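Local coordinates for protein-tyrosine-phosphatase (Vibrio vulnificus, PDB 7DHD) that probably removes phosphate from phosphotyrosine side chains of proteins, as a low-molecular-weight protein tyrosine phosphatase connected with capsular polysaccharide, at residues I40-S45 with H70-L75; M89-M94 with T108-Q113; Q113-K118 with D139-A144. All coordinates share one frame; numbering follows the deposited sequence.

In the fold
Contacts 2 and 3 are neighbours that share Gln113, and together they tie the chain around edge strand 108-110 to the start of helix 93-100 and to the C-terminal helix 128-146. Contact 1 lies across the chain's centre from contact 3, where two segments run past each other, and it meets contact 2 through Ile40 packed on His93. None is wholly core: contacts 1 and 2 are partly buried, contact 3 is at the surface. Their chemistry differs accordingly. The two segments of contact 1 are joined by direct hydrogen bonds and waters, whereas a thioether-ring pair and leucine methyls carry contact 2 and aliphatic groups contact 3, each with one bridging water between backbones.

Contact 1: residues I40-S45 with H70-L75; sequences IAAEKS and HQSQQL
The side-chain amide of Gln74 lies against the backbone of Ile40-Ala42 and uses both of its ends there. Its NE2 gives a nearly straight hydrogen bond to Ile40 O (2.9 Å, 167° at the hydrogen), and that oxygen sits almost in the plane of the amide, although the nitrogen approaches from above the Ile40 carbonyl plane. On the other end OE1 accepts from Ala42 N at 3.2 Å, in a more bent bond. The chain of Gln74 reaches this place by leaving with CG anti to the backbone N (chi1 177°) and then folding at chi2. A second bond from NE2, to Leu75 O, lies on a lone pair of that carbonyl and helps to fix the rotation of the amide, while a water joins OE1 to Ala42 O.

The two segments run in roughly opposite senses, 146° apart, held largely by side chain to backbone bonds. Segment 40-45 follows strand 34-39, an edge of the parallel sheet in this phosphatase fold, and its backbone is hydrogen-bonded to that of Val13, Gly14 and the predicted nucleophile Cys12.

Farther along, Ser72 OG points at Glu43 O and donates to it over 2.7 Å; the same hydroxyl is also bonded to Lys50 N. Between these polar grips the methyl of Ala42 faces the backbone, with CB 3.4 Å from Gln73 O. Lys44 bends at chi2 and chi4 to lie over Ser72 and Gln74, its CE 3.9 Å from Ser72 O, and a water links Lys44 NZ to Gln74 N. At the other end Ile40 and Leu75 lie side by side and point the same way, touching through CG1 of Ile40 and CD2 of Leu75 at 4.1 Å, and both pack on Ile100 of helix 93-100.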
ATOM      1  N   ILE A  40      -3.660   9.210   0.220  1.00 18.76           N
ATOM      2  CA  ILE A  40      -3.559  10.588  -0.288  1.00 17.96           C
ATOM      3  C   ILE A  40      -4.828  11.376   0.094  1.00 20.51           C
ATOM      4  O   ILE A  40      -4.755  12.569   0.361  1.00 19.24           O
ATOM      5  CB  ILE A  40      -3.286  10.566  -1.815  1.00 20.09           C
ATOM      6  CG1 ILE A  40      -1.876   9.991  -2.082  1.00 19.15           C
ATOM      7  CG2 ILE A  40      -3.510  11.951  -2.463  1.00 20.25           C
ATOM      8  CD1 ILE A  40      -1.637   9.471  -3.500  1.00 25.10           C
ATOM      9  N   ALA A  41      -5.978  10.685   0.112  1.00 19.11           N
ATOM     10  CA  ALA A  41      -7.269  11.198   0.568  1.00 19.30           C
ATOM     11  C   ALA A  41      -7.948  10.076   1.367  1.00 21.80           C
ATOM     12  O   ALA A  41      -8.964   9.526   0.949  1.00 20.60           O
ATOM     13  CB  ALA A  41      -8.120  11.634  -0.615  1.00 21.02           C
ATOM     14  N   ALA A  42      -7.336   9.695   2.501  1.00 19.08           N
ATOM     15  CA  ALA A  42      -7.811   8.591   3.333  1.00 19.37           C
ATOM     16  C   ALA A  42      -9.308   8.664   3.695  1.00 21.01           C
ATOM     17  O   ALA A  42      -9.786   9.721   4.083  1.00 20.14           O
ATOM     18  CB  ALA A  42      -6.962   8.475   4.592  1.00 20.52           C
ATOM     19  N   GLU A  43     -10.029   7.541   3.523  1.00 19.09           N
ATOM     20  CA  GLU A  43     -11.457   7.399   3.836  1.00 20.64           C
ATOM     21  C   GLU A  43     -11.623   7.341   5.332  1.00 25.08           C
ATOM     22  O   GLU A  43     -11.060   6.443   5.974  1.00 25.00           O
ATOM     23  CB  GLU A  43     -12.001   6.067   3.265  1.00 22.71           C
ATOM     24  CG  GLU A  43     -12.239   6.090   1.764  1.00 36.23           C
ATOM     25  CD  GLU A  43     -13.418   6.946   1.345  1.00 63.15           C
ATOM     26  OE1 GLU A  43     -14.542   6.699   1.841  1.00 63.87           O
ATOM     27  OE2 GLU A  43     -13.207   7.882   0.543  1.00 62.09           O
ATOM     28  N   LYS A  44     -12.437   8.243   5.884  1.00 20.35           N
ATOM     29  CA  LYS A  44     -12.680   8.266   7.329  1.00 20.97           C
ATOM     30  C   LYS A  44     -14.173   8.276   7.654  1.00 28.05           C
ATOM     31  O   LYS A  44     -14.973   8.748   6.848  1.00 28.92           O
ATOM     32  CB  LYS A  44     -12.023   9.518   7.961  1.00 22.26           C
ATOM     33  CG  LYS A  44     -10.521   9.715   7.670  1.00 26.30           C
ATOM     34  CD  LYS A  44      -9.654   9.030   8.706  1.00 36.92           C
ATOM     35  CE  LYS A  44      -8.200   9.406   8.582  1.00 34.47           C
ATOM     36  NZ  LYS A  44      -7.919  10.746   9.165  1.00 35.06           N
ATOM     37  N   SER A  45     -14.546   7.755   8.839  1.00 25.62           N
ATOM     38  CA  SER A  45     -15.928   7.809   9.326  1.00 26.24           C
ATOM     39  C   SER A  45     -15.881   8.926  10.369  1.00 28.50           C
ATOM     40  O   SER A  45     -15.443   8.704  11.499  1.00 26.70           O
ATOM     41  CB  SER A  45     -16.359   6.479   9.933  1.00 31.07           C
ATOM     42  OG  SER A  45     -17.704   6.590  10.370  1.00 37.51           O
ATOM     43  N   HIS A  70      -7.085  -2.965  10.641  1.00 22.29           N
ATOM     44  CA  HIS A  70      -6.522  -1.846   9.895  1.00 20.93           C
ATOM     45  C   HIS A  70      -7.381  -0.603  10.192  1.00 23.14           C
ATOM     46  O   HIS A  70      -8.604  -0.701  10.272  1.00 22.33           O
ATOM     47  CB  HIS A  70      -6.484  -2.137   8.380  1.00 21.07           C
ATOM     48  CG  HIS A  70      -6.145  -0.932   7.548  1.00 23.50           C
ATOM     49  ND1 HIS A  70      -4.848  -0.448   7.476  1.00 24.48           N
ATOM     50  CD2 HIS A  70      -6.945  -0.138   6.801  1.00 24.44           C
ATOM     51  CE1 HIS A  70      -4.903   0.619   6.695  1.00 23.41           C
ATOM     52  NE2 HIS A  70      -6.139   0.840   6.256  1.00 23.80           N
ATOM     53  N   GLN A  71      -6.741   0.553  10.332  1.00 21.67           N
ATOM     54  CA  GLN A  71      -7.393   1.849  10.523  1.00 21.51           C
ATOM     55  C   GLN A  71      -6.729   2.751   9.488  1.00 23.45           C
ATOM     56  O   GLN A  71      -5.505   2.892   9.485  1.00 20.80           O
ATOM     57  CB  GLN A  71      -7.156   2.402  11.937  1.00 24.56           C
ATOM     58  CG  GLN A  71      -7.903   1.665  13.041  1.00 39.07           C
ATOM     59  CD  GLN A  71      -7.566   2.250  14.399  1.00 63.38           C
ATOM     60  OE1 GLN A  71      -7.783   3.438  14.671  1.00 61.10           O
ATOM     61  NE2 GLN A  71      -7.004   1.437  15.282  1.00 60.60           N
ATOM     62  N   SER A  72      -7.510   3.303   8.571  1.00 20.07           N
ATOM     63  CA  SER A  72      -6.915   4.160   7.538  1.00 19.20           C
ATOM     64  C   SER A  72      -6.298   5.416   8.171  1.00 22.26           C
ATOM     65  O   SER A  72      -6.746   5.858   9.239  1.00 20.88           O
ATOM     66  CB  SER A  72      -7.949   4.543   6.488  1.00 23.47           C
ATOM     67  OG  SER A  72      -8.944   5.328   7.120  1.00 25.36           O
ATOM     68  N   GLN A  73      -5.264   5.969   7.534  1.00 19.04           N
ATOM     69  CA  GLN A  73      -4.627   7.200   8.004  1.00 18.88           C
ATOM     70  C   GLN A  73      -4.250   8.112   6.846  1.00 22.53           C
ATOM     71  O   GLN A  73      -3.861   7.635   5.782  1.00 22.51           O
ATOM     72  CB  GLN A  73      -3.436   6.930   8.955  1.00 20.67           C
ATOM     73  CG  GLN A  73      -2.191   6.347   8.288  1.00 19.64           C
ATOM     74  CD  GLN A  73      -1.023   6.127   9.216  1.00 29.16           C
ATOM     75  OE1 GLN A  73      -0.853   6.810  10.246  1.00 24.99           O
ATOM     76  NE2 GLN A  73      -0.191   5.154   8.877  1.00 22.96           N
ATOM     77  N   GLN A  74      -4.354   9.425   7.068  1.00 18.41           N
ATOM     78  CA  GLN A  74      -4.036  10.436   6.066  1.00 16.83           C
ATOM     79  C   GLN A  74      -2.539  10.578   5.815  1.00 18.77           C
ATOM     80  O   GLN A  74      -1.756  10.675   6.764  1.00 18.21           O
ATOM     81  CB  GLN A  74      -4.664  11.790   6.464  1.00 17.12           C
ATOM     82  CG  GLN A  74      -4.357  12.969   5.522  1.00 21.47           C
ATOM     83  CD  GLN A  74      -4.807  12.751   4.093  1.00 24.27           C
ATOM     84  OE1 GLN A  74      -5.885  12.225   3.830  1.00 19.67           O
ATOM     85  NE2 GLN A  74      -4.017  13.219   3.134  1.00 19.60           N
ATOM     86  N   LEU A  75      -2.147  10.624   4.536  1.00 17.74           N
ATOM     87  CA  LEU A  75      -0.755  10.868   4.175  1.00 17.47           C
ATOM     88  C   LEU A  75      -0.410  12.348   4.503  1.00 20.32           C
ATOM     89  O   LEU A  75      -1.143  13.256   4.101  1.00 18.92           O
ATOM     90  CB  LEU A  75      -0.533  10.602   2.675  1.00 17.72           C
ATOM     91  CG  LEU A  75       0.915  10.672   2.195  1.00 23.40           C
ATOM     92  CD1 LEU A  75       1.678   9.383   2.498  1.00 24.80           C
ATOM     93  CD2 LEU A  75       0.953  10.949   0.706  1.00 24.42           C
TER
HETATM   94  O   HOH W   1      -8.375  11.859   5.055  1.00 32.84           O
HETATM   95  O   HOH W   2      -5.196  10.351   9.633  1.00 22.03           O

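Contact 2: residues M89-M94 with T108-Q113; sequences MEKGHM and TMLFGQ
A single water bridges the backbones of Met89 and Gly112, donating to Met89 O at 2.8 Å and accepting from Gly112 N at 2.9 Å. Otherwise the two segments meet mainly through apolar groups. Met89 and Phe111 lie side by side and point the same way: the bend of Met89 at chi2 (-69°) turns its thioether back toward the phenyl group, and CE settles over one face, 3.9 Å from the centroid of the Phe111 ring, as a CH-pi contact. The sulfur approaches the same ring obliquely, which makes this a Met-aromatic pair.

Leu110 reaches into the turn that follows Met89. Its CD1 comes within 3.6 Å of Lys91 N, and CD1 and CD2 both rest against CG of Lys91. The ammonium of Lys91 is held by a hydrogen bond to Gln117 O and a salt bridge to Asp119. In one of two modelled conformers of Met94, CE lies against the strand backbone.

Glu90 turns the other way, to a salt bridge with Arg18, a predicted active-site residue. The contact joins elements of the beta-alpha-beta unit of strand 85-88, helix 93-100 and strand 108-110, while helix 128-146 covers Met89 and Phe111 through Ile138, with Ala141 also on Phe111.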
ATOM      1  N   MET A  89       0.798   2.952  -5.306  1.00 17.31           N
ATOM      2  CA  MET A  89       0.080   1.922  -6.089  1.00 17.20           C
ATOM      3  C   MET A  89      -0.028   2.246  -7.606  1.00 21.94           C
ATOM      4  O   MET A  89      -0.094   1.330  -8.442  1.00 22.43           O
ATOM      5  CB  MET A  89      -1.299   1.622  -5.486  1.00 17.93           C
ATOM      6  CG  MET A  89      -1.212   0.734  -4.255  1.00 20.20           C
ATOM      7  SD  MET A  89      -0.696  -0.951  -4.692  1.00 22.49           S
ATOM      8  CE  MET A  89      -0.434  -1.671  -3.059  1.00 19.39           C
ATOM      9  N   GLU A  90      -0.007   3.541  -7.948  1.00 19.79           N
ATOM     10  CA  GLU A  90      -0.066   4.035  -9.334  1.00 20.74           C
ATOM     11  C   GLU A  90       1.025   5.075  -9.571  1.00 22.49           C
ATOM     12  O   GLU A  90       1.312   5.875  -8.677  1.00 20.99           O
ATOM     13  CB  GLU A  90      -1.419   4.739  -9.592  1.00 22.66           C
ATOM     14  CG  GLU A  90      -2.608   3.810  -9.733  1.00 30.12           C
ATOM     15  CD  GLU A  90      -3.917   4.525 -10.015  1.00 42.36           C
ATOM     16  OE1 GLU A  90      -3.892   5.603 -10.656  1.00 38.87           O
ATOM     17  OE2 GLU A  90      -4.978   3.983  -9.629  1.00 36.14           O
ATOM     18  N   LYS A  91       1.552   5.148 -10.809  1.00 19.67           N
ATOM     19  CA  LYS A  91       2.533   6.179 -11.170  1.00 19.14           C
ATOM     20  C   LYS A  91       1.903   7.573 -11.027  1.00 22.78           C
ATOM     21  O   LYS A  91       2.588   8.513 -10.618  1.00 22.78           O
ATOM     22  CB  LYS A  91       3.072   5.963 -12.598  1.00 21.78           C
ATOM     23  CG  LYS A  91       4.016   4.756 -12.688  1.00 24.47           C
ATOM     24  CD  LYS A  91       4.551   4.438 -14.110  1.00 26.37           C
ATOM     25  CE  LYS A  91       3.594   3.917 -15.186  1.00 31.60           C
ATOM     26  NZ  LYS A  91       2.713   2.840 -14.700  1.00 35.41           N
ATOM     27  N   GLY A  92       0.600   7.669 -11.294  1.00 22.32           N
ATOM     28  CA  GLY A  92      -0.185   8.900 -11.162  1.00 23.19           C
ATOM     29  C   GLY A  92      -0.227   9.470  -9.751  1.00 27.62           C
ATOM     30  O   GLY A  92      -0.328  10.688  -9.586  1.00 29.20           O
ATOM     31  N   HIS A  93      -0.080   8.604  -8.729  1.00 21.67           N
ATOM     32  CA  HIS A  93      -0.072   8.991  -7.310  1.00 20.69           C
ATOM     33  C   HIS A  93       1.165   9.835  -6.952  1.00 23.16           C
ATOM     34  O   HIS A  93       1.140  10.569  -5.968  1.00 22.10           O
ATOM     35  CB  HIS A  93      -0.108   7.734  -6.412  1.00 20.40           C
ATOM     36  CG  HIS A  93      -1.383   6.941  -6.481  1.00 23.03           C
ATOM     37  ND1 HIS A  93      -1.440   5.631  -6.020  1.00 24.40           N
ATOM     38  CD2 HIS A  93      -2.612   7.297  -6.929  1.00 24.51           C
ATOM     39  CE1 HIS A  93      -2.689   5.230  -6.205  1.00 24.00           C
ATOM     40  NE2 HIS A  93      -3.438   6.199  -6.736  1.00 24.55           N
ATOM     41  N   MET A  94       2.251   9.730  -7.754  1.00 21.78           N
ATOM     42  CA  MET A  94       3.486  10.458  -7.469  0.50 20.20           C
ATOM     43  C   MET A  94       3.293  11.986  -7.454  1.00 24.37           C
ATOM     44  O   MET A  94       3.854  12.643  -6.577  1.00 22.91           O
ATOM     45  CB  MET A  94       4.623  10.021  -8.401  0.50 22.20           C
ATOM     46  CG  MET A  94       4.998   8.563  -8.200  0.50 24.68           C
ATOM     47  SD  MET A  94       6.578   8.136  -8.966  0.50 29.47           S
ATOM     48  CE  MET A  94       6.714   6.400  -8.492  0.50 26.00           C
ATOM     49  N   THR A 108      10.453   7.843  -2.992  1.00 21.95           N
ATOM     50  CA  THR A 108       9.145   7.400  -3.465  1.00 22.45           C
ATOM     51  C   THR A 108       9.299   6.562  -4.720  1.00 26.91           C
ATOM     52  O   THR A 108       9.722   7.040  -5.786  1.00 26.15           O
ATOM     53  CB  THR A 108       8.126   8.539  -3.601  1.00 30.35           C
ATOM     54  OG1 THR A 108       8.098   9.290  -2.378  1.00 30.66           O
ATOM     55  CG2 THR A 108       6.716   8.012  -3.937  1.00 31.50           C
ATOM     56  N   MET A 109       8.929   5.299  -4.564  1.00 23.25           N
ATOM     57  CA  MET A 109       9.024   4.296  -5.603  1.00 22.89           C
ATOM     58  C   MET A 109       7.654   3.687  -5.893  1.00 25.23           C
ATOM     59  O   MET A 109       6.678   4.023  -5.212  1.00 22.90           O
ATOM     60  CB  MET A 109      10.093   3.272  -5.215  1.00 25.92           C
ATOM     61  CG  MET A 109      11.483   3.873  -5.219  1.00 30.09           C
ATOM     62  SD  MET A 109      12.843   2.750  -4.877  1.00 35.26           S
ATOM     63  CE  MET A 109      13.042   1.961  -6.463  1.00 33.80           C
ATOM     64  N   LEU A 110       7.576   2.833  -6.926  1.00 22.90           N
ATOM     65  CA  LEU A 110       6.340   2.217  -7.385  1.00 22.60           C
ATOM     66  C   LEU A 110       6.165   0.815  -6.816  1.00 22.54           C
ATOM     67  O   LEU A 110       7.111   0.028  -6.813  1.00 21.21           O
ATOM     68  CB  LEU A 110       6.320   2.209  -8.932  1.00 23.81           C
ATOM     69  CG  LEU A 110       5.024   1.778  -9.619  1.00 28.48           C
ATOM     70  CD1 LEU A 110       3.911   2.815  -9.430  1.00 27.07           C
ATOM     71  CD2 LEU A 110       5.266   1.526 -11.099  1.00 30.79           C
ATOM     72  N   PHE A 111       4.949   0.487  -6.375  1.00 19.30           N
ATOM     73  CA  PHE A 111       4.686  -0.843  -5.818  1.00 17.63           C
ATOM     74  C   PHE A 111       4.992  -1.938  -6.869  1.00 21.73           C
ATOM     75  O   PHE A 111       5.667  -2.907  -6.550  1.00 20.65           O
ATOM     76  CB  PHE A 111       3.255  -0.988  -5.237  1.00 18.58           C
ATOM     77  CG  PHE A 111       3.150  -2.145  -4.271  1.00 19.73           C
ATOM     78  CD1 PHE A 111       3.388  -1.963  -2.910  1.00 21.25           C
ATOM     79  CD2 PHE A 111       2.838  -3.425  -4.723  1.00 20.83           C
ATOM     80  CE1 PHE A 111       3.325  -3.040  -2.023  1.00 22.57           C
ATOM     81  CE2 PHE A 111       2.758  -4.499  -3.831  1.00 23.63           C
ATOM     82  CZ  PHE A 111       2.998  -4.301  -2.486  1.00 20.82           C
ATOM     83  N   GLY A 112       4.588  -1.705  -8.120  1.00 20.52           N
ATOM     84  CA  GLY A 112       4.813  -2.622  -9.225  1.00 21.98           C
ATOM     85  C   GLY A 112       6.063  -2.336 -10.047  1.00 25.31           C
ATOM     86  O   GLY A 112       6.094  -2.667 -11.230  1.00 25.33           O
ATOM     87  N   GLN A 113       7.100  -1.720  -9.439  1.00 21.78           N
ATOM     88  CA  GLN A 113       8.346  -1.367 -10.147  1.00 22.35           C
ATOM     89  C   GLN A 113       9.043  -2.564 -10.805  1.00 25.66           C
ATOM     90  O   GLN A 113       9.517  -2.447 -11.938  1.00 22.91           O
ATOM     91  CB  GLN A 113       9.325  -0.659  -9.193  1.00 22.97           C
ATOM     92  CG  GLN A 113      10.661  -0.203  -9.845  1.00 26.35           C
ATOM     93  CD  GLN A 113      10.557   0.822 -10.985  1.00 40.68           C
ATOM     94  OE1 GLN A 113      11.306   0.754 -11.974  1.00 40.73           O
ATOM     95  NE2 GLN A 113       9.597   1.712 -10.929  1.00 30.64           N
TER
HETATM   96  O   HOH W   3       2.262  -0.176  -8.913  1.00 22.80           O

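Contact 3: residues Q113-K118 with D139-A144; sequences QWIGQK and DEAAQA
With CG1 between the backbone N and the carbonyl carbon (chi1 60°), Ile115 turns both of its branches to helix 128-146. CG2 lies against the first turn of the segment, 3.9 Å from Glu140 CG and equally near that residue's carbonyl oxygen, and it also reaches CB of Ala144. The other branch ends in CD1, 4.1 Å from CB of Ala141. Ile115 therefore spreads over the helix face made by Glu140, Ala141 and Ala144. Consistent with the small alanines, the backbones come close, with CA of Trp114 and CA of Ala144 5.8 Å apart. Glu140 is extended beyond CG, and its aliphatic part passes Ile115 at a slant.

Trp114 adds the second apolar touch. Its closest approach to 139-144 is through CB, 3.6 Å from CB of Ala144; farther along the same helix the indole packs edge-to-face with Trp145 and meets Lys148 in a cation-pi contact. Gln113 CG covers one face of the Trp114 indole. A water joins the backbones, accepting from Trp114 N at 3.1 Å and donating to Ala141 O at 3.0 Å.

Beyond Ile115 the loop curls back on itself: Gln117 NE2 donates to Gln113 O at 2.9 Å, and Gly116 and Gln117 both take positive phi. This is a surface contact, in which Trp114 and Ile115, in the loop after edge strand 108-110, pack on the long C-terminal helix of the low-molecular-weight phosphatase fold, on the way to the segment carrying the predicted proton donor Asp122.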
ATOM      1  N   GLN A 113       7.100  -1.720  -9.439  1.00 21.78           N
ATOM      2  CA  GLN A 113       8.346  -1.367 -10.147  1.00 22.35           C
ATOM      3  C   GLN A 113       9.043  -2.564 -10.805  1.00 25.66           C
ATOM      4  O   GLN A 113       9.517  -2.447 -11.938  1.00 22.91           O
ATOM      5  CB  GLN A 113       9.325  -0.659  -9.193  1.00 22.97           C
ATOM      6  CG  GLN A 113      10.661  -0.203  -9.845  1.00 26.35           C
ATOM      7  CD  GLN A 113      10.557   0.822 -10.985  1.00 40.68           C
ATOM      8  OE1 GLN A 113      11.306   0.754 -11.974  1.00 40.73           O
ATOM      9  NE2 GLN A 113       9.597   1.712 -10.929  1.00 30.64           N
ATOM     10  N   TRP A 114       9.129  -3.694 -10.084  1.00 24.63           N
ATOM     11  CA  TRP A 114       9.874  -4.858 -10.555  1.00 25.61           C
ATOM     12  C   TRP A 114       9.018  -5.854 -11.377  1.00 30.31           C
ATOM     13  O   TRP A 114       9.505  -6.927 -11.723  1.00 30.33           O
ATOM     14  CB  TRP A 114      10.614  -5.519  -9.372  1.00 24.79           C
ATOM     15  CG  TRP A 114      11.351  -4.513  -8.527  1.00 25.62           C
ATOM     16  CD1 TRP A 114      11.021  -4.098  -7.269  1.00 28.17           C
ATOM     17  CD2 TRP A 114      12.446  -3.688  -8.947  1.00 25.83           C
ATOM     18  NE1 TRP A 114      11.870  -3.093  -6.862  1.00 27.95           N
ATOM     19  CE2 TRP A 114      12.749  -2.814  -7.876  1.00 30.16           C
ATOM     20  CE3 TRP A 114      13.225  -3.623 -10.121  1.00 28.10           C
ATOM     21  CZ2 TRP A 114      13.789  -1.874  -7.946  1.00 30.06           C
ATOM     22  CZ3 TRP A 114      14.260  -2.699 -10.187  1.00 30.17           C
ATOM     23  CH2 TRP A 114      14.533  -1.835  -9.113  1.00 30.47           C
ATOM     24  N   ILE A 115       7.786  -5.464 -11.756  1.00 27.48           N
ATOM     25  CA  ILE A 115       6.902  -6.275 -12.608  1.00 27.26           C
ATOM     26  C   ILE A 115       6.528  -5.487 -13.888  1.00 32.18           C
ATOM     27  O   ILE A 115       5.379  -5.523 -14.330  1.00 34.15           O
ATOM     28  CB  ILE A 115       5.664  -6.872 -11.835  1.00 29.65           C
ATOM     29  CG1 ILE A 115       4.760  -5.780 -11.226  1.00 28.95           C
ATOM     30  CG2 ILE A 115       6.112  -7.891 -10.777  1.00 30.28           C
ATOM     31  CD1 ILE A 115       3.223  -6.114 -11.188  1.00 27.84           C
ATOM     32  N   GLY A 116       7.507  -4.797 -14.477  1.00 26.10           N
ATOM     33  CA  GLY A 116       7.307  -4.014 -15.693  1.00 25.49           C
ATOM     34  C   GLY A 116       6.708  -2.632 -15.463  1.00 27.39           C
ATOM     35  O   GLY A 116       6.080  -2.064 -16.367  1.00 26.11           O
ATOM     36  N   GLN A 117       6.886  -2.077 -14.242  1.00 22.46           N
ATOM     37  CA  GLN A 117       6.385  -0.738 -13.865  1.00 21.56           C
ATOM     38  C   GLN A 117       4.849  -0.620 -14.051  1.00 25.21           C
ATOM     39  O   GLN A 117       4.331   0.410 -14.509  1.00 25.86           O
ATOM     40  CB  GLN A 117       7.161   0.388 -14.606  1.00 22.62           C
ATOM     41  CG  GLN A 117       8.674   0.407 -14.360  1.00 27.07           C
ATOM     42  CD  GLN A 117       9.448  -0.584 -15.214  1.00 41.64           C
ATOM     43  OE1 GLN A 117       9.353  -0.608 -16.450  1.00 37.32           O
ATOM     44  NE2 GLN A 117      10.226  -1.442 -14.570  1.00 34.93           N
ATOM     45  N   LYS A 118       4.135  -1.701 -13.713  1.00 23.90           N
ATOM     46  CA  LYS A 118       2.681  -1.727 -13.842  1.00 23.11           C
ATOM     47  C   LYS A 118       1.975  -1.031 -12.703  1.00 24.39           C
ATOM     48  O   LYS A 118       2.375  -1.138 -11.540  1.00 22.72           O
ATOM     49  CB  LYS A 118       2.143  -3.152 -14.025  1.00 24.94           C
ATOM     50  CG  LYS A 118       2.484  -3.723 -15.405  1.00 26.16           C
ATOM     51  CD  LYS A 118       2.016  -5.157 -15.573  1.00 26.54           C
ATOM     52  CE  LYS A 118       3.007  -5.948 -16.384  1.00 24.57           C
ATOM     53  NZ  LYS A 118       3.095  -5.472 -17.798  1.00 25.60           N
ATOM     54  N   ASP A 139       0.492  -9.352  -4.970  1.00 20.47           N
ATOM     55  CA  ASP A 139       1.308 -10.489  -4.548  1.00 20.78           C
ATOM     56  C   ASP A 139       2.560 -10.624  -5.429  1.00 25.54           C
ATOM     57  O   ASP A 139       3.668 -10.739  -4.897  1.00 25.68           O
ATOM     58  CB  ASP A 139       0.476 -11.784  -4.549  1.00 22.85           C
ATOM     59  CG  ASP A 139       1.234 -12.983  -4.035  1.00 33.93           C
ATOM     60  OD1 ASP A 139       1.617 -12.977  -2.852  1.00 35.11           O
ATOM     61  OD2 ASP A 139       1.476 -13.914  -4.831  1.00 44.94           O
ATOM     62  N   GLU A 140       2.383 -10.582  -6.767  1.00 23.21           N
ATOM     63  CA  GLU A 140       3.483 -10.693  -7.742  1.00 23.66           C
ATOM     64  C   GLU A 140       4.498  -9.538  -7.515  1.00 26.43           C
ATOM     65  O   GLU A 140       5.706  -9.787  -7.437  1.00 25.70           O
ATOM     66  CB  GLU A 140       2.919 -10.674  -9.180  1.00 25.26           C
ATOM     67  CG  GLU A 140       3.938 -11.102 -10.231  1.00 35.91           C
ATOM     68  CD  GLU A 140       3.540 -11.044 -11.695  1.00 51.77           C
ATOM     69  OE1 GLU A 140       2.396 -10.642 -12.009  1.00 41.97           O
ATOM     70  OE2 GLU A 140       4.384 -11.430 -12.534  1.00 42.09           O
ATOM     71  N   ALA A 141       3.985  -8.307  -7.347  1.00 23.34           N
ATOM     72  CA  ALA A 141       4.792  -7.107  -7.101  1.00 23.99           C
ATOM     73  C   ALA A 141       5.577  -7.175  -5.780  1.00 28.22           C
ATOM     74  O   ALA A 141       6.771  -6.856  -5.770  1.00 27.30           O
ATOM     75  CB  ALA A 141       3.914  -5.865  -7.131  1.00 23.53           C
ATOM     76  N   ALA A 142       4.911  -7.618  -4.684  1.00 27.32           N
ATOM     77  CA  ALA A 142       5.506  -7.741  -3.345  1.00 27.50           C
ATOM     78  C   ALA A 142       6.606  -8.791  -3.333  1.00 30.42           C
ATOM     79  O   ALA A 142       7.667  -8.539  -2.755  1.00 30.31           O
ATOM     80  CB  ALA A 142       4.445  -8.084  -2.314  1.00 28.29           C
ATOM     81  N   GLN A 143       6.369  -9.952  -3.985  1.00 26.27           N
ATOM     82  CA  GLN A 143       7.364 -11.022  -4.087  1.00 26.19           C
ATOM     83  C   GLN A 143       8.655 -10.524  -4.774  1.00 31.00           C
ATOM     84  O   GLN A 143       9.751 -10.840  -4.308  1.00 31.74           O
ATOM     85  CB  GLN A 143       6.783 -12.251  -4.799  1.00 27.93           C
ATOM     86  CG  GLN A 143       6.021 -13.173  -3.861  1.00 33.52           C
ATOM     87  CD  GLN A 143       5.595 -14.427  -4.570  1.00 55.90           C
ATOM     88  OE1 GLN A 143       4.435 -14.572  -4.941  1.00 49.16           O
ATOM     89  NE2 GLN A 143       6.535 -15.327  -4.831  1.00 51.32           N
ATOM     90  N   ALA A 144       8.515  -9.703  -5.840  1.00 27.27           N
ATOM     91  CA  ALA A 144       9.640  -9.108  -6.581  1.00 27.53           C
ATOM     92  C   ALA A 144      10.368  -8.052  -5.724  1.00 31.09           C
ATOM     93  O   ALA A 144      11.593  -7.952  -5.801  1.00 30.61           O
ATOM     94  CB  ALA A 144       9.145  -8.491  -7.883  1.00 27.83           C
TER
HETATM   95  O   HOH W   4       7.270  -4.881  -7.904  1.00 19.03           O